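Local coordinates for DNA processing protein DprA (Streptococcus pneumoniae, PDB 3UQZ) that helps load the RecA recombinase onto single-stranded DNA during natural transformation, binding the DNA cooperatively and shielding it from nucleases, at residues D84-Y89 against E239-D243; L101-K105 against G159-A163; K108-V112 against L215-V221; L142-T148 against P174-L180; L231-E235 against H260-Q264. All coordinates share one frame; numbering follows the deposited sequence.

Following the chain from its N terminus, contact 1 opens at 84-89 and closes only at 239-243, so that contacts 2, 3 and 4 are all nested within its loop. Contact 2 sets the turn 101-105 on strand 161-164. It crosses contact 3, which pairs strands 108-113 and 218-222 and touches contact 2 through K108 and I162. Contact 4, joining the starts of helices 146-157 and 178-187, lies inside the loop of contact 3 but crosses contact 2. Contact 5 opens at 231-235, before contact 1 has closed, and therefore crosses it; it couples helices 229-239 and 257-264 and meets contact 3 through C234 and L262 against V221.

Contact 1 (D84-Y89 against E239-D243); sequences DLSEIY and EEGRD
E240 and R242 reach across to the turn that follows helix 83-86, and the closely packed part is centred on I88. The methyl CG2 of I88 sits 3.6 Å from NH2 of R242 and 3.8 Å from OE1 of E240, while the longer branch, with CG1 between the backbone N and the carbonyl carbon (chi1 67°), leads away from 239-243; the side chain also packs on R210 of helix 204-215. E240 bends at chi2 and accepts the amide of Y89 in a straight bond, N to OE2 3.2 Å, met on the syn side somewhat out of the carboxylate plane; OE2 also forms a salt bridge with R236. The segment 239-243 ends helix 229-239 in a Schellman motif, with G241 at positive phi, and then runs into strand 243-246 of the Rossmann-like sheet. R242, bent at chi2 and chi3, curls back over this helix end, and its NH1 bonds to the carbonyl O of E240 (3.1 Å); the oxygen lies in the guanidinium plane, while NH1 stands above the carbonyl plane. NE and NH2 find acceptors in C216 O and G214 O, and NH2 adds a weak, strongly bent bond to D84 O, 2.9 Å (117°). The D84 carboxylate is held in a salt bridge by R217. On the looser, solvent side, the exposed E87 brings OE2 no nearer than 4.6 Å to NH1 of R242, well out of the guanidinium plane, so charge alone relates them.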
# COMPACT_ATOMS: atom_id res chain seq x y z
N ASP A 84 7.34 22.90 16.48
CA ASP A 84 7.53 21.94 15.39
C ASP A 84 7.93 22.65 14.10
O ASP A 84 8.80 22.16 13.38
CB ASP A 84 6.27 21.10 15.16
CG ASP A 84 6.01 20.04 16.22
OD1 ASP A 84 6.95 19.28 16.55
OD2 ASP A 84 4.85 19.93 16.68
N LEU A 85 7.30 23.81 13.80
CA LEU A 85 7.60 24.61 12.62
C LEU A 85 9.02 25.21 12.68
O LEU A 85 9.66 25.33 11.64
CB LEU A 85 6.52 25.70 12.40
CG LEU A 85 6.60 26.56 11.13
CD1 LEU A 85 6.49 25.72 9.85
CD2 LEU A 85 5.57 27.66 11.15
N SER A 86 9.53 25.55 13.87
CA SER A 86 10.86 26.12 14.06
C SER A 86 11.98 25.13 13.70
O SER A 86 13.08 25.56 13.38
CB SER A 86 11.05 26.58 15.50
OG SER A 86 11.11 25.46 16.38
N GLU A 87 11.69 23.81 13.77
CA GLU A 87 12.64 22.73 13.51
C GLU A 87 12.93 22.46 12.03
O GLU A 87 13.89 21.74 11.73
CB GLU A 87 12.20 21.43 14.18
CG GLU A 87 12.15 21.47 15.70
CD GLU A 87 11.29 20.34 16.24
OE1 GLU A 87 10.91 20.42 17.43
OE2 GLU A 87 11.00 19.39 15.48
N ILE A 88 12.11 22.98 11.12
CA ILE A 88 12.31 22.74 9.69
C ILE A 88 13.42 23.60 9.11
O ILE A 88 13.77 24.64 9.67
CB ILE A 88 11.00 22.85 8.85
CG1 ILE A 88 10.44 24.28 8.82
CG2 ILE A 88 9.97 21.83 9.30
CD1 ILE A 88 9.85 24.70 7.53
N TYR A 89 13.96 23.17 7.97
CA TYR A 89 14.95 23.95 7.27
C TYR A 89 14.18 25.11 6.60
O TYR A 89 13.11 24.88 6.02
CB TYR A 89 15.69 23.09 6.22
CG TYR A 89 16.52 23.91 5.25
CD1 TYR A 89 17.67 24.58 5.68
CD2 TYR A 89 16.13 24.07 3.93
CE1 TYR A 89 18.41 25.37 4.81
CE2 TYR A 89 16.86 24.86 3.05
CZ TYR A 89 18.00 25.51 3.50
OH TYR A 89 18.74 26.29 2.63
N GLU A 239 11.83 13.60 4.82
CA GLU A 239 13.19 14.11 5.06
C GLU A 239 13.25 14.89 6.38
O GLU A 239 14.30 14.92 7.02
CB GLU A 239 13.65 15.00 3.89
CG GLU A 239 14.07 14.24 2.64
CD GLU A 239 14.02 15.02 1.33
OE1 GLU A 239 14.28 16.24 1.34
OE2 GLU A 239 13.73 14.39 0.29
N GLU A 240 12.13 15.52 6.80
CA GLU A 240 12.02 16.28 8.05
C GLU A 240 11.67 15.36 9.25
O GLU A 240 11.50 15.85 10.37
CB GLU A 240 11.01 17.44 7.91
CG GLU A 240 11.46 18.60 7.05
CD GLU A 240 12.55 19.53 7.58
OE1 GLU A 240 12.91 19.43 8.78
OE2 GLU A 240 13.02 20.38 6.80
N GLY A 241 11.59 14.05 9.00
CA GLY A 241 11.27 13.04 10.00
C GLY A 241 9.81 12.94 10.38
O GLY A 241 9.49 12.38 11.43
N ARG A 242 8.91 13.46 9.52
CA ARG A 242 7.46 13.44 9.76
C ARG A 242 6.82 12.19 9.15
O ARG A 242 7.29 11.68 8.13
CB ARG A 242 6.77 14.72 9.22
CG ARG A 242 7.44 16.07 9.56
CD ARG A 242 7.50 16.35 11.06
NE ARG A 242 7.37 17.77 11.36
CZ ARG A 242 8.40 18.62 11.46
NH1 ARG A 242 9.64 18.19 11.26
NH2 ARG A 242 8.19 19.89 11.76
N ASP A 243 5.76 11.68 9.80
CA ASP A 243 5.03 10.50 9.34
C ASP A 243 4.17 10.86 8.16
O ASP A 243 3.54 11.92 8.15
CB ASP A 243 4.13 9.93 10.45
CG ASP A 243 4.83 9.29 11.63
OD1 ASP A 243 5.89 8.64 11.42
OD2 ASP A 243 4.27 9.35 12.75

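Contact 2 (L101-K105 against G159-A163); sequences LDLLK and GKTIA
L103 points toward segment 159-163 and meets it with its two methyls spread over different partners. CD2 reaches furthest in, lying 3.4 Å from the backbone O of T161 and 4.0 Å from CG1 of I162. CD1 instead faces K160, 3.9 Å from that residue's CE. The leucine and the lysine run at about a right angle to each other: K160 is folded at chi2 and chi3 (-56° and -71°), which brings its CE back alongside the leucine methyls, 4.1 Å from CD2, and its NZ goes on to the carbonyl O of D187. I162 comes from the strand toward the turn, and its CD1 ends against the L103 backbone, 3.9 Å from O of L103. The same CD1 is touched from another direction by L104, whose side chain stands nearly perpendicular to that of I162, CD2 to CD1 4.1 Å.

The segment 101-105 is a short 3-10 turn in the connection between strands 94-99 and 108-113, and it packs on one face of the Rossmann-like sheet where strand 161-164 runs between 189-192 and 137-140. From K160 into the strand the side chains alternate: K160 and I162 face the turn, whereas T161 points away from it to pack on helix 146-157, its OG1 bonded to the carbonyl O of I138. L104 extends the apolar layer over L189, L191 and F74.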
# COMPACT_ATOMS: atom_id res chain seq x y z
N LEU A 101 -5.34 32.36 16.82
CA LEU A 101 -4.01 31.78 17.02
C LEU A 101 -4.03 30.59 17.97
O LEU A 101 -3.03 29.87 18.03
CB LEU A 101 -3.00 32.82 17.53
CG LEU A 101 -2.38 33.79 16.54
CD1 LEU A 101 -1.27 34.59 17.20
CD2 LEU A 101 -1.82 33.08 15.32
N ASP A 102 -5.13 30.38 18.73
CA ASP A 102 -5.23 29.27 19.68
C ASP A 102 -5.16 27.90 19.01
O ASP A 102 -4.71 26.93 19.64
CB ASP A 102 -6.49 29.39 20.56
CG ASP A 102 -6.43 30.52 21.58
OD1 ASP A 102 -5.30 30.88 22.01
OD2 ASP A 102 -7.51 31.02 21.98
N LEU A 103 -5.55 27.83 17.73
CA LEU A 103 -5.52 26.61 16.92
C LEU A 103 -4.10 26.06 16.78
O LEU A 103 -3.94 24.85 16.59
CB LEU A 103 -6.16 26.86 15.55
CG LEU A 103 -7.69 26.68 15.45
CD1 LEU A 103 -8.42 27.87 16.00
CD2 LEU A 103 -8.12 26.56 14.03
N LEU A 104 -3.07 26.92 16.94
CA LEU A 104 -1.66 26.52 16.88
C LEU A 104 -1.24 25.75 18.14
O LEU A 104 -0.15 25.18 18.16
CB LEU A 104 -0.74 27.74 16.69
CG LEU A 104 -0.85 28.58 15.42
CD1 LEU A 104 0.07 29.81 15.51
CD2 LEU A 104 -0.50 27.75 14.16
N LYS A 105 -2.08 25.76 19.20
CA LYS A 105 -1.78 25.09 20.48
C LYS A 105 -2.24 23.62 20.49
O LYS A 105 -1.86 22.86 21.37
CB LYS A 105 -2.41 25.85 21.66
CG LYS A 105 -1.84 27.24 21.91
CD LYS A 105 -2.64 27.98 22.97
CE LYS A 105 -2.35 29.46 23.00
NZ LYS A 105 -3.31 30.19 23.87
N GLY A 159 -15.16 20.15 13.73
CA GLY A 159 -13.75 20.24 14.06
C GLY A 159 -13.10 21.55 13.65
O GLY A 159 -13.77 22.48 13.20
N LYS A 160 -11.77 21.62 13.80
CA LYS A 160 -11.02 22.83 13.51
C LYS A 160 -10.09 22.67 12.32
O LYS A 160 -9.56 21.59 12.11
CB LYS A 160 -10.23 23.30 14.75
CG LYS A 160 -11.09 23.56 16.02
CD LYS A 160 -12.25 24.58 15.87
CE LYS A 160 -11.82 26.03 15.73
NZ LYS A 160 -12.99 26.93 15.57
N THR A 161 -9.90 23.76 11.55
CA THR A 161 -9.00 23.78 10.38
C THR A 161 -8.06 25.00 10.30
O THR A 161 -8.45 26.11 10.67
CB THR A 161 -9.78 23.52 9.07
OG1 THR A 161 -8.85 23.15 8.05
CG2 THR A 161 -10.58 24.71 8.59
N ILE A 162 -6.83 24.78 9.79
CA ILE A 162 -5.85 25.84 9.52
C ILE A 162 -5.57 25.83 8.02
O ILE A 162 -5.26 24.77 7.48
CB ILE A 162 -4.53 25.74 10.34
CG1 ILE A 162 -4.78 25.83 11.86
CG2 ILE A 162 -3.49 26.80 9.89
CD1 ILE A 162 -3.59 25.44 12.72
N ALA A 163 -5.66 27.00 7.36
CA ALA A 163 -5.32 27.16 5.94
C ALA A 163 -4.01 27.95 5.80
O ALA A 163 -3.83 28.97 6.47
CB ALA A 163 -6.43 27.86 5.19

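Contact 3 (K108-V112 against L215-V221); sequences KVAVV and LCRGVIV
K108 and C216 meet where two neighbouring parallel strands, 108-113 and 218-222, enter the middle of the Rossmann-like sheet. From K108 the CB lies 3.9 Å from SG of C216. Further out CD packs against I162 of strand 161-164, two places along the sheet, and the chain, bent at chi3 and chi4, brings CE to 3.3 Å from the carbonyl O of L215. The ammonium NZ is held by the carbonyls of F106 and L104, and makes a further, weak bond to a water that donates to L215 O; two carbonyls and, weakly, a water thus satisfy the ammonium of this buried lysine. Beyond C216 the pairing becomes regular. A110 N bonds to G218 O at 2.9 Å, and A110 O receives I220 N at 2.7 Å. Side chains go to alternate faces: V109 CG2 touches I220 CD1 on one, and on the other V112, with CG1 anti to the carbonyl carbon (chi1 -62°), puts CG2 between the backbone N and the carbonyl carbon, where it contacts CG1 of both V219 and V221, with C234 of helix 229-239 covering them. The last bond joins V112 N to I220 O, 2.8 Å.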
# COMPACT_ATOMS: atom_id res chain seq x y z
N LYS A 108 -1.96 18.85 15.35
CA LYS A 108 -2.27 19.11 13.95
C LYS A 108 -1.83 17.99 13.00
O LYS A 108 -0.79 17.35 13.22
CB LYS A 108 -1.61 20.43 13.50
CG LYS A 108 -2.07 21.66 14.27
CD LYS A 108 -1.17 22.87 14.07
CE LYS A 108 0.11 22.85 14.88
NZ LYS A 108 -0.12 22.98 16.34
N VAL A 109 -2.61 17.78 11.92
CA VAL A 109 -2.32 16.82 10.86
C VAL A 109 -2.49 17.52 9.52
O VAL A 109 -3.46 18.25 9.32
CB VAL A 109 -3.09 15.46 10.98
CG1 VAL A 109 -4.59 15.59 10.68
CG2 VAL A 109 -2.45 14.37 10.12
N ALA A 110 -1.51 17.33 8.62
CA ALA A 110 -1.58 17.90 7.28
C ALA A 110 -2.35 16.95 6.34
O ALA A 110 -2.39 15.74 6.57
CB ALA A 110 -0.18 18.14 6.75
N VAL A 111 -3.04 17.51 5.34
CA VAL A 111 -3.80 16.77 4.33
C VAL A 111 -3.47 17.38 2.97
O VAL A 111 -3.70 18.57 2.75
CB VAL A 111 -5.34 16.68 4.58
CG1 VAL A 111 -6.00 15.77 3.55
CG2 VAL A 111 -5.66 16.20 5.99
N VAL A 112 -2.85 16.58 2.10
CA VAL A 112 -2.41 17.03 0.77
C VAL A 112 -2.92 16.09 -0.32
O VAL A 112 -3.22 14.93 -0.05
CB VAL A 112 -0.87 17.32 0.65
CG1 VAL A 112 -0.43 18.44 1.58
CG2 VAL A 112 -0.03 16.08 0.88
N LEU A 215 4.30 22.48 10.18
CA LEU A 215 3.35 22.72 11.27
C LEU A 215 2.92 21.42 11.96
O LEU A 215 2.57 21.45 13.14
CB LEU A 215 2.11 23.39 10.65
CG LEU A 215 1.56 24.72 11.20
CD1 LEU A 215 2.60 25.54 11.94
CD2 LEU A 215 0.94 25.53 10.08
N CYS A 216 2.91 20.28 11.24
CA CYS A 216 2.37 19.00 11.70
C CYS A 216 3.36 17.86 11.93
O CYS A 216 4.44 17.82 11.35
CB CYS A 216 1.23 18.56 10.79
SG CYS A 216 0.28 19.94 10.09
N ARG A 217 2.94 16.88 12.77
CA ARG A 217 3.71 15.67 13.10
C ARG A 217 3.46 14.54 12.07
O ARG A 217 4.22 13.57 12.04
CB ARG A 217 3.39 15.19 14.53
CG ARG A 217 3.62 16.24 15.61
CD ARG A 217 5.03 16.23 16.15
NE ARG A 217 5.08 15.74 17.53
CZ ARG A 217 4.97 16.50 18.62
NH1 ARG A 217 4.80 17.81 18.50
NH2 ARG A 217 5.04 15.96 19.83
N GLY A 218 2.41 14.70 11.26
CA GLY A 218 2.04 13.77 10.20
C GLY A 218 1.35 14.43 9.02
O GLY A 218 0.69 15.46 9.18
N VAL A 219 1.50 13.81 7.83
CA VAL A 219 0.88 14.28 6.58
C VAL A 219 0.03 13.16 5.99
O VAL A 219 0.52 12.05 5.81
CB VAL A 219 1.93 14.80 5.54
CG1 VAL A 219 1.24 15.37 4.30
CG2 VAL A 219 2.86 15.84 6.15
N ILE A 220 -1.24 13.45 5.67
CA ILE A 220 -2.17 12.52 5.03
C ILE A 220 -2.20 12.84 3.53
O ILE A 220 -2.48 13.98 3.15
CB ILE A 220 -3.58 12.55 5.69
CG1 ILE A 220 -3.55 12.01 7.13
CG2 ILE A 220 -4.62 11.79 4.83
CD1 ILE A 220 -4.82 12.32 7.96
N VAL A 221 -1.89 11.82 2.69
CA VAL A 221 -1.92 11.92 1.22
C VAL A 221 -3.09 11.17 0.65
O VAL A 221 -3.42 10.08 1.11
CB VAL A 221 -0.64 11.48 0.47
CG1 VAL A 221 -0.16 12.56 -0.48
CG2 VAL A 221 0.45 10.97 1.41
O HOH W 1 2.97 22.88 16.08

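Contact 4 (L142-T148 against P174-L180); sequences LAKGIDT and PKANKRL. With SO4 (sulfate ion), chain E.
N177 grips the other segment with one amide nitrogen: its ND2 donates to the carbonyl O of L142 at 2.8 Å and to OG1 of T148 at 3.0 Å. The L142 oxygen lies in the N177 amide plane, although the nitrogen itself stands well above the carbonyl plane of L142; the T148 oxygen is tilted slightly out of the amide plane. Two bonds so placed fix the rotation of the amide. T148 is in turn positioned by its own segment, OG1 donating to the carbonyl O of A143 at 2.6 Å, so the hydroxyl accepts from N177 and passes the chain of bonds on. With OG1 beside its backbone N (chi1 -56°), T148 turns CG2 toward L180, 4.0 Å from CD2. That CD2 is also met by CD1 of L142 at 3.7 Å, the two leucines crossing obliquely. P174, which follows a cis peptide bond, lays its CD against L142 O at 3.3 Å. On the far side of the second segment R179 holds a sulfate, probably from the crystallisation liquor, through NH1 and NH2. G145 and N177 occupy N-cap positions, the N177 amide being spent across the contact rather than on a capping bond. The contact thus joins the start of helix 146-157, which follows strand 137-140, to that of helix 178-187, which follows strand 161-164; L142 reaches on to I184 and H151, and L180 packs on L155.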
# COMPACT_ATOMS: atom_id res chain seq x y z
N LEU A 142 -5.99 25.25 1.10
CA LEU A 142 -7.14 25.88 0.43
C LEU A 142 -7.21 25.72 -1.11
O LEU A 142 -8.02 26.37 -1.75
CB LEU A 142 -7.22 27.37 0.84
CG LEU A 142 -8.54 27.96 1.29
CD1 LEU A 142 -9.51 26.93 1.85
CD2 LEU A 142 -8.28 29.01 2.32
N ALA A 143 -6.38 24.82 -1.68
CA ALA A 143 -6.38 24.53 -3.12
C ALA A 143 -7.65 23.77 -3.49
O ALA A 143 -8.29 23.16 -2.61
CB ALA A 143 -5.17 23.68 -3.46
N LYS A 144 -8.01 23.78 -4.78
CA LYS A 144 -9.17 23.02 -5.21
C LYS A 144 -8.85 21.52 -5.15
O LYS A 144 -7.68 21.15 -5.17
CB LYS A 144 -9.70 23.48 -6.59
CG LYS A 144 -8.80 23.24 -7.79
CD LYS A 144 -9.44 23.84 -9.05
CE LYS A 144 -8.55 23.74 -10.27
NZ LYS A 144 -9.09 24.53 -11.42
N GLY A 145 -9.87 20.70 -4.98
CA GLY A 145 -9.67 19.26 -4.92
C GLY A 145 -9.57 18.73 -3.51
O GLY A 145 -10.45 19.01 -2.69
N ILE A 146 -8.50 17.95 -3.24
CA ILE A 146 -8.24 17.31 -1.94
C ILE A 146 -8.20 18.30 -0.77
O ILE A 146 -8.82 18.03 0.27
CB ILE A 146 -7.00 16.36 -1.98
CG1 ILE A 146 -7.16 15.22 -3.03
CG2 ILE A 146 -6.60 15.83 -0.58
CD1 ILE A 146 -8.24 14.12 -2.73
N ASP A 147 -7.49 19.44 -0.93
CA ASP A 147 -7.37 20.47 0.09
C ASP A 147 -8.75 20.98 0.51
O ASP A 147 -9.05 20.99 1.71
CB ASP A 147 -6.46 21.62 -0.37
CG ASP A 147 -4.97 21.34 -0.46
OD1 ASP A 147 -4.59 20.18 -0.67
OD2 ASP A 147 -4.18 22.30 -0.37
N THR A 148 -9.62 21.32 -0.46
CA THR A 148 -10.98 21.81 -0.20
C THR A 148 -11.82 20.76 0.53
O THR A 148 -12.53 21.10 1.49
CB THR A 148 -11.63 22.32 -1.49
OG1 THR A 148 -10.78 23.33 -2.05
CG2 THR A 148 -13.02 22.89 -1.27
N PRO A 174 -7.87 29.41 -5.07
CA PRO A 174 -8.64 29.74 -6.28
C PRO A 174 -9.79 30.71 -6.00
O PRO A 174 -10.24 30.80 -4.85
CB PRO A 174 -9.12 28.37 -6.77
CG PRO A 174 -9.18 27.51 -5.54
CD PRO A 174 -8.10 28.01 -4.63
N LYS A 175 -10.25 31.46 -7.03
CA LYS A 175 -11.35 32.44 -6.89
C LYS A 175 -12.63 31.83 -6.34
O LYS A 175 -13.30 32.49 -5.54
CB LYS A 175 -11.61 33.23 -8.19
CG LYS A 175 -10.40 34.03 -8.72
CD LYS A 175 -10.45 35.57 -8.47
CE LYS A 175 -9.34 36.32 -9.18
NZ LYS A 175 -9.60 36.46 -10.64
N ALA A 176 -12.94 30.57 -6.69
CA ALA A 176 -14.15 29.86 -6.25
C ALA A 176 -14.19 29.59 -4.75
O ALA A 176 -15.28 29.40 -4.19
CB ALA A 176 -14.29 28.55 -7.01
N ASN A 177 -13.01 29.59 -4.09
CA ASN A 177 -12.90 29.32 -2.65
C ASN A 177 -12.97 30.56 -1.76
O ASN A 177 -12.72 30.43 -0.57
CB ASN A 177 -11.64 28.51 -2.36
CG ASN A 177 -11.79 27.04 -2.62
OD1 ASN A 177 -12.87 26.52 -2.94
ND2 ASN A 177 -10.69 26.32 -2.43
N LYS A 178 -13.33 31.74 -2.32
CA LYS A 178 -13.41 32.98 -1.55
C LYS A 178 -14.20 32.84 -0.26
O LYS A 178 -13.64 33.12 0.80
CB LYS A 178 -13.92 34.16 -2.39
CG LYS A 178 -13.92 35.47 -1.61
CD LYS A 178 -14.63 36.59 -2.34
CE LYS A 178 -15.15 37.65 -1.40
NZ LYS A 178 -14.07 38.48 -0.83
N ARG A 179 -15.45 32.36 -0.34
CA ARG A 179 -16.34 32.18 0.81
C ARG A 179 -15.75 31.29 1.89
O ARG A 179 -15.90 31.60 3.07
CB ARG A 179 -17.75 31.68 0.39
CG ARG A 179 -18.55 32.69 -0.44
CD ARG A 179 -19.35 33.63 0.41
NE ARG A 179 -20.16 34.52 -0.41
CZ ARG A 179 -19.82 35.75 -0.75
NH1 ARG A 179 -18.65 36.26 -0.36
NH2 ARG A 179 -20.63 36.49 -1.49
N LEU A 180 -15.08 30.19 1.48
CA LEU A 180 -14.41 29.24 2.38
C LEU A 180 -13.20 29.90 3.06
O LEU A 180 -13.02 29.71 4.26
CB LEU A 180 -14.03 27.95 1.64
CG LEU A 180 -13.47 26.78 2.47
CD1 LEU A 180 -14.49 26.25 3.45
CD2 LEU A 180 -13.01 25.67 1.56
S SO4 E . -19.03 40.08 -1.20
O1 SO4 E . -17.97 39.33 -0.50
O2 SO4 E . -19.58 41.10 -0.32
O3 SO4 E . -18.47 40.74 -2.38
O4 SO4 E . -20.09 39.16 -1.66

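Contact 5 (L231-E235 against H260-Q264); sequences LITCE and HHLIQ
The carboxylate of E235 approaches the imidazole of H261 at its edge, the planes 73° apart. OE2 of E235 lies near the ring plane, 3.9 Å from NE2 and 4.1 Å from CD2, which is too far for a hydrogen bond; any attraction would be electrostatic and would depend on the charge of the histidine. E235 is extended beyond CG, which carries its carboxylate out to the ring edge, and the two side chains cross at about a right angle. A second neighbour, CD1 of L231, approaches the ring obliquely, 4.3 Å from CD2, and M226 in a loop also touches the histidine.

On the buried side of the contact L262 supplies the apolar packing. Its CD1 rests 3.7 Å from CB of C234 and 3.9 Å from CD1 of L231, and CD2 lies 3.8 Å from the same cysteine CB. L231 and L262 slide past each other in opposite directions, L231 holding its CG anti to the backbone N (chi1 -178°) so that CD1 extends over the CG of its partner. Helices 229-239 and 257-264 lie side by side on one face of the Rossmann-like sheet, connected through strand 243-246; the segments run nearly parallel, at 17°, with axes 11.2 Å apart. C234 and L262 both settle on V221 of that sheet, and C234 also covers V112 and V219. Helix 257-264 turns another flank to the second subunit of the dimer: there Q264 NE2 bonds to L269 O and D275 OD2 of the neighbouring subunit, while I263 packs on its L269.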
# COMPACT_ATOMS: atom_id res chain seq x y z
N LEU A 231 3.29 14.89 -3.79
CA LEU A 231 4.37 13.91 -3.64
C LEU A 231 5.63 14.60 -3.12
O LEU A 231 6.26 14.08 -2.20
CB LEU A 231 4.63 13.20 -4.98
CG LEU A 231 5.72 12.11 -5.00
CD1 LEU A 231 5.24 10.84 -4.35
CD2 LEU A 231 6.15 11.82 -6.40
N ILE A 232 5.97 15.77 -3.70
CA ILE A 232 7.13 16.60 -3.32
C ILE A 232 7.03 17.01 -1.84
O ILE A 232 8.02 16.89 -1.11
CB ILE A 232 7.32 17.79 -4.31
CG1 ILE A 232 7.79 17.27 -5.70
CG2 ILE A 232 8.31 18.84 -3.78
CD1 ILE A 232 7.51 18.19 -6.91
N THR A 233 5.83 17.43 -1.38
CA THR A 233 5.52 17.81 0.00
C THR A 233 5.79 16.62 0.95
O THR A 233 6.40 16.81 1.99
CB THR A 233 4.05 18.31 0.09
OG1 THR A 233 3.86 19.38 -0.85
CG2 THR A 233 3.67 18.80 1.46
N CYS A 234 5.36 15.40 0.56
CA CYS A 234 5.52 14.17 1.34
C CYS A 234 6.95 13.68 1.39
O CYS A 234 7.42 13.24 2.45
CB CYS A 234 4.57 13.09 0.84
SG CYS A 234 2.83 13.46 1.11
N GLU A 235 7.65 13.75 0.26
CA GLU A 235 9.05 13.37 0.19
C GLU A 235 9.89 14.29 1.09
O GLU A 235 10.72 13.79 1.85
CB GLU A 235 9.55 13.34 -1.27
CG GLU A 235 9.00 12.16 -2.06
CD GLU A 235 9.45 12.00 -3.51
OE1 GLU A 235 9.61 13.03 -4.21
OE2 GLU A 235 9.60 10.84 -3.95
N HIS A 260 1.02 5.21 -3.76
CA HIS A 260 1.51 3.84 -3.88
C HIS A 260 3.02 3.80 -3.81
O HIS A 260 3.56 2.94 -3.11
CB HIS A 260 0.96 3.19 -5.16
CG HIS A 260 -0.53 3.01 -5.16
ND1 HIS A 260 -1.22 2.80 -6.34
CD2 HIS A 260 -1.41 3.03 -4.13
CE1 HIS A 260 -2.49 2.69 -5.99
NE2 HIS A 260 -2.66 2.83 -4.68
N HIS A 261 3.70 4.74 -4.49
CA HIS A 261 5.16 4.87 -4.48
C HIS A 261 5.64 5.16 -3.05
O HIS A 261 6.60 4.55 -2.59
CB HIS A 261 5.61 5.96 -5.46
CG HIS A 261 7.07 6.29 -5.39
ND1 HIS A 261 8.03 5.47 -5.99
CD2 HIS A 261 7.69 7.33 -4.79
CE1 HIS A 261 9.19 6.04 -5.73
NE2 HIS A 261 9.05 7.17 -5.02
N LEU A 262 4.94 6.08 -2.33
CA LEU A 262 5.25 6.47 -0.95
C LEU A 262 5.15 5.28 0.01
O LEU A 262 6.04 5.11 0.84
CB LEU A 262 4.36 7.64 -0.48
CG LEU A 262 4.75 9.05 -0.97
CD1 LEU A 262 3.55 9.97 -0.96
CD2 LEU A 262 5.89 9.62 -0.15
N ILE A 263 4.07 4.46 -0.11
CA ILE A 263 3.84 3.26 0.71
C ILE A 263 4.99 2.27 0.49
O ILE A 263 5.52 1.73 1.46
CB ILE A 263 2.44 2.63 0.47
CG1 ILE A 263 1.34 3.56 1.00
CG2 ILE A 263 2.33 1.24 1.10
CD1 ILE A 263 -0.04 3.33 0.38
N GLN A 264 5.41 2.08 -0.78
CA GLN A 264 6.51 1.19 -1.15
C GLN A 264 7.80 1.67 -0.49
O GLN A 264 8.58 0.84 -0.01
CB GLN A 264 6.68 1.13 -2.68
CG GLN A 264 5.57 0.37 -3.38
CD GLN A 264 5.66 0.41 -4.89
OE1 GLN A 264 6.16 1.36 -5.51
NE2 GLN A 264 5.12 -0.61 -5.53